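Local coordinates for initiator protein NS1 (Human bocavirus, PDB 4KW3), which probably binds the viral replication origin and nicks one DNA strand through this N-terminal nuclease domain, starting rolling-circle replication, with helicase activity in the rest of the protein, at residues 33-38 with 72-77; 29-34 with 220-225; 40-45 with 67-72. All coordinates share one frame; numbering follows the deposited sequence.

Contact 1. Residues 33-38 with 72-77; sequences LLHALL and RHFGAV
In the origin-binding nickase domain, a fold of the Rep nuclease clan, the C-terminal end of helix 31-38 packs here against the first turn of helix 74-94. The contact is fully buried and apolar, and it centres on Phe74, the first residue of its helix after the N-cap position held by His73. Phe74 takes the crowded first torsion, with CG between the backbone N and the carbonyl carbon (chi1 76°), and its ring lies along the side of helix 31-38. One flank of the ring meets His35, whose CD2 comes within 3.5 Å of Phe74 CD1. The two rings cross obliquely, their planes at 52° and their centroids 5.3 Å apart. On the other flank, Leu34 CB is 4.0 Å from Phe74 CD2. One turn on, Leu38 CB sits 4.0 Å from Phe74 CB, so that residues 34, 35 and 38 line one stripe of the helix around the aromatic side chain. His35 is fixed at its far end by a hydrogen bond from NE2 to the carboxylate of Glu31, one turn earlier, which helps set the rotation of its ring beside Phe74. Val77, one turn beyond Phe74, faces the end of the partner helix: its CG1 lies 3.2 Å from Leu38 O, and CG2 also flanks that carbonyl oxygen. Leu38 and Val77 both reach helix 134-149, at Ile145 and Arg148, while Leu33 on another side of helix 31-38 packs on helix 160-177. Helix 74-94 is in turn tied to the central sheet by His73 NE2 to Ser243 OG and by Gly75 O to Ser107 OG, so the contact lies between the sheet and the outer helices.

Contact 2. Residues 29-34 with 220-225; sequences EKEWLL and SSYSKP
Hydrogen bonds to one carboxylate dominate this junction between the start of helix 31-38 and the loop that follows strand 216-217. Glu31 reaches across with CG anti to the backbone N (chi1 -174°) and its chain extended, delivering both oxygens to the type I beta turn of residues 220-223. Ser220 OG donates to Glu31 OE1 at 2.6 Å, on the syn lone pair. The other oxygen, OE2, takes two donors: the backbone N of Ser221 at 2.8 Å on its syn lone pair, and Ser221 OG, also at 2.8 Å, nearly along the C-O axis. Within the loop, Ser220 OG accepts from Tyr222 N at 3.0 Å, closing an ST turn, so this hydroxyl accepts a backbone N-H while donating its own hydrogen to Glu31.

Weaker polar and apolar contacts surround Tyr222. Its OH accepts a long, weak bond from Glu31 N at 3.4 Å, while its CE2 lies 3.8 Å from Glu31 CB. The Trp32 and Tyr222 side chains cross obliquely, Trp32 CZ3 lying 3.7 Å from Tyr222 OH.

His35 NE2 hydrogen-bonds to Glu31 OE1, and Lys28 NZ to Ser221 OG. With three donors from the loop besides His35, and a lysine close by, the buried Glu31 is probably ionised, its charge spread over the bonds that hold the loop to the helix.

Contact 3. Residues 40-45 with 67-72; sequences HGTEQS and ISLEDR
A bend in the Arg72 chain places its guanidinium between Ser68 and Gly41. CG stands anti to the carbonyl carbon (chi1 -55°), chi2 is extended, and a turn at chi3 (47°) folds the guanidinium back toward the end of helix 60-69. There NH1 gives a hydrogen bond to Ser68 O at 2.6 Å, which lies close to the guanidinium plane although the donor stands well above the carbonyl plane. NH2, at the other end, makes a weak, bent bond to Gly41 O at 3.0 Å. Thr42 covers one face of the group: its CG2, anti to the carbonyl carbon, is 3.5 Å from Arg72 NH2. The Thr42 and Arg72 side chains run antiparallel alongside one another. Thr42 OG1 occupies the crowded position (chi1 56°) and is bonded to Ala39 O, which leaves the methyl to make the contact.

That methyl also touches Leu69, CG2 to CD2 being 3.6 Å. Ser45, in the first turn of its helix, adds CB at 3.9 Å from Leu69 CD2.

Glu43 points away but fastens residues 40-42 from behind, OE1 taking His40 ND1 at 3.1 Å in the imidazole plane and OE2 the backbone N of Gly41.

Leu69 also packs on Ile219, and His40 on Leu152 and Thr155. The contact thus joins the start of helix 43-49 to the end of helix 60-69, on the connections that lead from helix 31-38 and into helix 74-94.

Helix 31-38 runs through contacts 1 and 2, which share Leu33 and Leu34 and have centres 10 Å apart. They touch where Phe74 CE1 of contact 1 lies 3.5 Å from Glu31 OE1 of contact 2. Contact 3 is nested in the chain between the segments of contact 1 and shares Arg72 with it; their centres are 8 Å apart, and Glu43 OE1 comes within 3.4 Å of Ala36 CA. Contacts 2 and 3 do not touch, their nearest atoms being about 5 Å apart. The predicted metal ligand Glu108 is about 10 Å, side chain to side chain, from both Phe74 and Ser221, whereas contact 3 lies away from the predicted catalytic residues.

Contact 1. Residues 33-38 with 72-77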
# COMPACT_ATOMS: atom_id res chain seq x y z
N LEU A 33 -17.58 -4.08 -2.74
CA LEU A 33 -17.49 -3.11 -3.83
C LEU A 33 -16.04 -2.91 -4.29
O LEU A 33 -15.77 -2.85 -5.50
CB LEU A 33 -18.09 -1.77 -3.40
CG LEU A 33 -19.55 -1.74 -2.92
CD1 LEU A 33 -19.91 -0.34 -2.43
CD2 LEU A 33 -20.49 -2.20 -4.02
N LEU A 34 -15.10 -2.83 -3.34
CA LEU A 34 -13.71 -2.66 -3.72
C LEU A 34 -13.16 -3.93 -4.35
O LEU A 34 -12.33 -3.84 -5.27
CB LEU A 34 -12.80 -2.19 -2.56
CG LEU A 34 -13.09 -0.80 -2.00
CD1 LEU A 34 -12.06 -0.39 -0.98
CD2 LEU A 34 -13.22 0.24 -3.11
N HIS A 35 -13.64 -5.09 -3.89
CA HIS A 35 -13.22 -6.36 -4.48
C HIS A 35 -13.48 -6.32 -5.98
O HIS A 35 -12.63 -6.74 -6.77
CB HIS A 35 -13.97 -7.58 -3.88
CG HIS A 35 -13.78 -7.76 -2.41
ND1 HIS A 35 -14.63 -8.53 -1.64
CD2 HIS A 35 -12.84 -7.28 -1.56
CE1 HIS A 35 -14.23 -8.50 -0.39
NE2 HIS A 35 -13.15 -7.75 -0.31
N ALA A 36 -14.65 -5.79 -6.36
CA ALA A 36 -15.06 -5.78 -7.75
C ALA A 36 -14.34 -4.68 -8.56
O ALA A 36 -13.84 -4.94 -9.66
CB ALA A 36 -16.58 -5.61 -7.84
N LEU A 37 -14.30 -3.47 -8.00
CA LEU A 37 -13.68 -2.33 -8.67
C LEU A 37 -12.17 -2.49 -8.86
O LEU A 37 -11.62 -2.09 -9.89
CB LEU A 37 -14.02 -1.02 -7.94
CG LEU A 37 -15.44 -0.45 -8.07
CD1 LEU A 37 -15.68 0.67 -7.06
CD2 LEU A 37 -15.72 0.03 -9.49
N LEU A 38 -11.48 -3.06 -7.86
CA LEU A 38 -10.03 -3.17 -7.91
C LEU A 38 -9.50 -4.56 -8.24
O LEU A 38 -8.39 -4.70 -8.77
CB LEU A 38 -9.40 -2.71 -6.58
CG LEU A 38 -9.81 -1.31 -6.13
CD1 LEU A 38 -9.09 -0.96 -4.84
CD2 LEU A 38 -9.53 -0.28 -7.22
N ARG A 72 -3.28 -10.64 -6.33
CA ARG A 72 -4.49 -10.24 -7.02
C ARG A 72 -5.55 -9.63 -6.11
O ARG A 72 -6.54 -9.10 -6.60
CB ARG A 72 -5.12 -11.45 -7.72
CG ARG A 72 -4.24 -12.23 -8.68
CD ARG A 72 -4.87 -13.59 -9.04
NE ARG A 72 -6.29 -13.49 -9.41
CZ ARG A 72 -7.29 -14.16 -8.83
NH1 ARG A 72 -7.04 -15.03 -7.85
NH2 ARG A 72 -8.53 -13.98 -9.24
N HIS A 73 -5.41 -9.78 -4.79
CA HIS A 73 -6.46 -9.25 -3.92
C HIS A 73 -6.41 -7.73 -3.93
O HIS A 73 -5.39 -7.14 -4.30
CB HIS A 73 -6.35 -9.80 -2.50
CG HIS A 73 -5.10 -9.37 -1.80
ND1 HIS A 73 -3.92 -10.07 -1.88
CD2 HIS A 73 -4.85 -8.29 -1.01
CE1 HIS A 73 -3.00 -9.47 -1.16
NE2 HIS A 73 -3.53 -8.38 -0.63
N PHE A 74 -7.50 -7.10 -3.52
CA PHE A 74 -7.68 -5.68 -3.79
C PHE A 74 -6.59 -4.82 -3.16
O PHE A 74 -6.12 -3.87 -3.78
CB PHE A 74 -9.09 -5.19 -3.40
CG PHE A 74 -9.30 -5.02 -1.92
CD1 PHE A 74 -9.55 -6.11 -1.10
CD2 PHE A 74 -9.28 -3.74 -1.34
CE1 PHE A 74 -9.77 -5.95 0.26
CE2 PHE A 74 -9.49 -3.58 0.03
CZ PHE A 74 -9.74 -4.68 0.83
N GLY A 75 -6.15 -5.19 -1.97
CA GLY A 75 -5.07 -4.50 -1.32
C GLY A 75 -3.78 -4.59 -2.11
O GLY A 75 -3.01 -3.64 -2.17
N ALA A 76 -3.54 -5.74 -2.72
CA ALA A 76 -2.36 -5.88 -3.54
C ALA A 76 -2.44 -4.99 -4.79
O ALA A 76 -1.46 -4.35 -5.17
CB ALA A 76 -2.11 -7.34 -3.92
N VAL A 77 -3.63 -4.90 -5.38
CA VAL A 77 -3.84 -4.07 -6.56
C VAL A 77 -3.67 -2.58 -6.23
O VAL A 77 -2.98 -1.86 -6.96
CB VAL A 77 -5.25 -4.31 -7.15
CG1 VAL A 77 -5.51 -3.40 -8.37
CG2 VAL A 77 -5.39 -5.76 -7.54

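Contact 2. Residues 29-34 with 220-225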
# COMPACT_ATOMS: atom_id res chain seq x y z
N GLU A 29 -17.36 -1.27 5.72
CA GLU A 29 -18.75 -1.70 5.71
C GLU A 29 -19.15 -2.28 4.37
O GLU A 29 -20.00 -3.15 4.30
CB GLU A 29 -19.63 -0.51 6.03
CG GLU A 29 -19.35 0.09 7.40
CD GLU A 29 -20.10 1.39 7.63
OE1 GLU A 29 -20.58 1.99 6.64
OE2 GLU A 29 -20.22 1.80 8.80
N LYS A 30 -18.53 -1.80 3.29
CA LYS A 30 -18.94 -2.17 1.94
C LYS A 30 -17.75 -2.63 1.09
O LYS A 30 -17.63 -2.26 -0.08
CB LYS A 30 -19.63 -0.97 1.28
CG LYS A 30 -20.89 -0.53 2.00
CD LYS A 30 -21.58 0.61 1.29
CE LYS A 30 -23.04 0.72 1.72
NZ LYS A 30 -23.77 -0.54 1.41
N GLU A 31 -16.90 -3.47 1.67
CA GLU A 31 -15.62 -3.83 1.05
C GLU A 31 -15.74 -4.62 -0.26
O GLU A 31 -14.88 -4.51 -1.15
CB GLU A 31 -14.73 -4.56 2.06
CG GLU A 31 -13.32 -4.85 1.58
CD GLU A 31 -12.59 -5.85 2.47
OE1 GLU A 31 -12.52 -7.04 2.08
OE2 GLU A 31 -12.13 -5.46 3.57
N TRP A 32 -16.81 -5.41 -0.39
CA TRP A 32 -17.04 -6.20 -1.61
C TRP A 32 -17.10 -5.32 -2.87
O TRP A 32 -16.71 -5.76 -3.95
CB TRP A 32 -18.30 -7.06 -1.49
CG TRP A 32 -19.52 -6.25 -1.33
CD1 TRP A 32 -20.29 -5.71 -2.33
CD2 TRP A 32 -20.12 -5.85 -0.10
NE1 TRP A 32 -21.33 -4.99 -1.79
CE2 TRP A 32 -21.25 -5.06 -0.42
CE3 TRP A 32 -19.81 -6.08 1.25
CZ2 TRP A 32 -22.08 -4.50 0.56
CZ3 TRP A 32 -20.63 -5.52 2.22
CH2 TRP A 32 -21.76 -4.74 1.87
N LEU A 33 -17.58 -4.08 -2.74
CA LEU A 33 -17.49 -3.11 -3.83
C LEU A 33 -16.04 -2.91 -4.29
O LEU A 33 -15.77 -2.85 -5.50
CB LEU A 33 -18.09 -1.77 -3.40
CG LEU A 33 -19.55 -1.74 -2.92
CD1 LEU A 33 -19.91 -0.34 -2.43
CD2 LEU A 33 -20.49 -2.20 -4.02
N LEU A 34 -15.10 -2.83 -3.34
CA LEU A 34 -13.71 -2.66 -3.72
C LEU A 34 -13.16 -3.93 -4.35
O LEU A 34 -12.33 -3.84 -5.27
CB LEU A 34 -12.80 -2.19 -2.56
CG LEU A 34 -13.09 -0.80 -2.00
CD1 LEU A 34 -12.06 -0.39 -0.98
CD2 LEU A 34 -13.22 0.24 -3.11
N SER A 220 -8.40 -8.80 4.23
CA SER A 220 -9.80 -8.39 4.25
C SER A 220 -10.28 -7.99 5.64
O SER A 220 -9.90 -8.58 6.63
CB SER A 220 -10.71 -9.47 3.70
OG SER A 220 -12.04 -9.00 3.72
N SER A 221 -11.16 -6.99 5.68
CA SER A 221 -11.85 -6.62 6.89
C SER A 221 -12.66 -7.80 7.43
O SER A 221 -12.94 -7.86 8.63
CB SER A 221 -12.81 -5.46 6.61
OG SER A 221 -12.11 -4.32 6.17
N TYR A 222 -13.01 -8.74 6.56
CA TYR A 222 -13.84 -9.88 6.94
C TYR A 222 -13.00 -11.12 7.12
O TYR A 222 -13.50 -12.24 7.09
CB TYR A 222 -14.96 -10.13 5.92
CG TYR A 222 -15.68 -8.86 5.52
CD1 TYR A 222 -16.11 -7.95 6.47
CD2 TYR A 222 -15.91 -8.57 4.19
CE1 TYR A 222 -16.76 -6.78 6.10
CE2 TYR A 222 -16.56 -7.42 3.81
CZ TYR A 222 -16.98 -6.52 4.77
OH TYR A 222 -17.62 -5.37 4.38
N SER A 223 -11.71 -10.92 7.32
CA SER A 223 -10.82 -12.03 7.59
C SER A 223 -9.95 -11.68 8.80
O SER A 223 -10.09 -10.60 9.38
CB SER A 223 -9.96 -12.33 6.36
OG SER A 223 -9.23 -13.53 6.51
N LYS A 224 -9.03 -12.57 9.15
CA LYS A 224 -8.21 -12.41 10.35
C LYS A 224 -6.75 -12.67 10.01
O LYS A 224 -6.44 -13.49 9.14
CB LYS A 224 -8.66 -13.39 11.45
CG LYS A 224 -10.12 -13.28 11.86
CD LYS A 224 -10.39 -11.99 12.63
CE LYS A 224 -11.83 -11.92 13.14
NZ LYS A 224 -12.02 -10.86 14.18
N PRO A 225 -5.85 -11.98 10.71
CA PRO A 225 -4.42 -12.11 10.47
C PRO A 225 -3.92 -13.53 10.66
O PRO A 225 -3.02 -13.97 9.93
CB PRO A 225 -3.81 -11.21 11.54
CG PRO A 225 -4.85 -10.25 11.89
CD PRO A 225 -6.16 -10.93 11.69

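Contact 3. Residues 40-45 with 67-72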
# COMPACT_ATOMS: atom_id res chain seq x y z
N HIS A 40 -11.37 -7.43 -9.76
CA HIS A 40 -12.38 -8.22 -10.41
C HIS A 40 -11.82 -9.60 -10.74
O HIS A 40 -10.72 -9.72 -11.28
CB HIS A 40 -12.90 -7.53 -11.66
CG HIS A 40 -14.03 -8.25 -12.30
ND1 HIS A 40 -15.06 -8.81 -11.56
CD2 HIS A 40 -14.29 -8.55 -13.59
CE1 HIS A 40 -15.91 -9.40 -12.38
NE2 HIS A 40 -15.46 -9.26 -13.61
N GLY A 41 -12.57 -10.64 -10.37
CA GLY A 41 -12.13 -12.02 -10.52
C GLY A 41 -11.81 -12.71 -9.20
O GLY A 41 -11.51 -13.91 -9.16
N THR A 42 -11.89 -11.96 -8.10
CA THR A 42 -11.47 -12.47 -6.80
C THR A 42 -12.66 -12.44 -5.87
O THR A 42 -12.55 -12.87 -4.72
CB THR A 42 -10.40 -11.57 -6.10
OG1 THR A 42 -10.90 -10.24 -5.98
CG2 THR A 42 -9.07 -11.55 -6.84
N GLU A 43 -13.78 -11.91 -6.34
CA GLU A 43 -14.87 -11.61 -5.41
C GLU A 43 -15.40 -12.85 -4.72
O GLU A 43 -15.74 -12.81 -3.55
CB GLU A 43 -15.99 -10.77 -6.04
CG GLU A 43 -16.20 -10.99 -7.50
CD GLU A 43 -15.40 -10.06 -8.38
OE1 GLU A 43 -15.88 -8.92 -8.61
OE2 GLU A 43 -14.34 -10.47 -8.88
N GLN A 44 -15.41 -13.97 -5.44
CA GLN A 44 -15.87 -15.22 -4.84
C GLN A 44 -14.84 -15.78 -3.87
O GLN A 44 -15.19 -16.22 -2.78
CB GLN A 44 -16.16 -16.26 -5.92
CG GLN A 44 -16.91 -17.45 -5.38
CD GLN A 44 -18.20 -17.04 -4.69
OE1 GLN A 44 -18.57 -17.61 -3.65
NE2 GLN A 44 -18.90 -16.06 -5.26
N SER A 45 -13.57 -15.74 -4.28
CA SER A 45 -12.49 -16.16 -3.41
C SER A 45 -12.54 -15.41 -2.06
O SER A 45 -12.39 -16.04 -1.01
CB SER A 45 -11.15 -15.93 -4.09
OG SER A 45 -10.92 -16.88 -5.11
N ILE A 67 -3.07 -18.97 -1.91
CA ILE A 67 -2.17 -19.10 -3.05
C ILE A 67 -2.78 -18.49 -4.33
O ILE A 67 -2.08 -17.80 -5.07
CB ILE A 67 -1.75 -20.58 -3.31
CG1 ILE A 67 -0.78 -21.03 -2.23
CG2 ILE A 67 -1.00 -20.69 -4.61
CD1 ILE A 67 0.48 -20.15 -2.18
N SER A 68 -4.08 -18.65 -4.54
CA SER A 68 -4.63 -18.15 -5.79
C SER A 68 -4.80 -16.63 -5.72
O SER A 68 -4.84 -15.95 -6.74
CB SER A 68 -5.97 -18.82 -6.15
OG SER A 68 -7.03 -18.33 -5.37
N LEU A 69 -4.92 -16.10 -4.51
CA LEU A 69 -5.14 -14.67 -4.33
C LEU A 69 -3.86 -13.85 -4.30
O LEU A 69 -3.92 -12.64 -4.35
CB LEU A 69 -5.90 -14.43 -3.02
CG LEU A 69 -7.39 -14.70 -3.14
CD1 LEU A 69 -8.09 -14.56 -1.78
CD2 LEU A 69 -7.95 -13.77 -4.17
N GLU A 70 -2.72 -14.53 -4.32
CA GLU A 70 -1.46 -13.95 -3.86
C GLU A 70 -1.06 -12.55 -4.34
O GLU A 70 -0.66 -11.73 -3.50
CB GLU A 70 -0.33 -14.95 -4.11
CG GLU A 70 1.03 -14.52 -3.62
CD GLU A 70 2.14 -15.37 -4.20
OE1 GLU A 70 1.83 -16.49 -4.68
OE2 GLU A 70 3.31 -14.94 -4.17
N ASP A 71 -1.17 -12.24 -5.62
CA ASP A 71 -0.87 -10.85 -6.04
C ASP A 71 -2.09 -10.11 -6.59
O ASP A 71 -1.96 -9.09 -7.25
CB ASP A 71 0.26 -10.82 -7.07
CG ASP A 71 1.61 -11.22 -6.47
OD1 ASP A 71 1.79 -11.15 -5.24
OD2 ASP A 71 2.48 -11.66 -7.25
N ARG A 72 -3.28 -10.64 -6.33
CA ARG A 72 -4.49 -10.24 -7.02
C ARG A 72 -5.55 -9.63 -6.11
O ARG A 72 -6.54 -9.10 -6.60
CB ARG A 72 -5.12 -11.45 -7.72
CG ARG A 72 -4.24 -12.23 -8.68
CD ARG A 72 -4.87 -13.59 -9.04
NE ARG A 72 -6.29 -13.49 -9.41
CZ ARG A 72 -7.29 -14.16 -8.83
NH1 ARG A 72 -7.04 -15.03 -7.85
NH2 ARG A 72 -8.53 -13.98 -9.24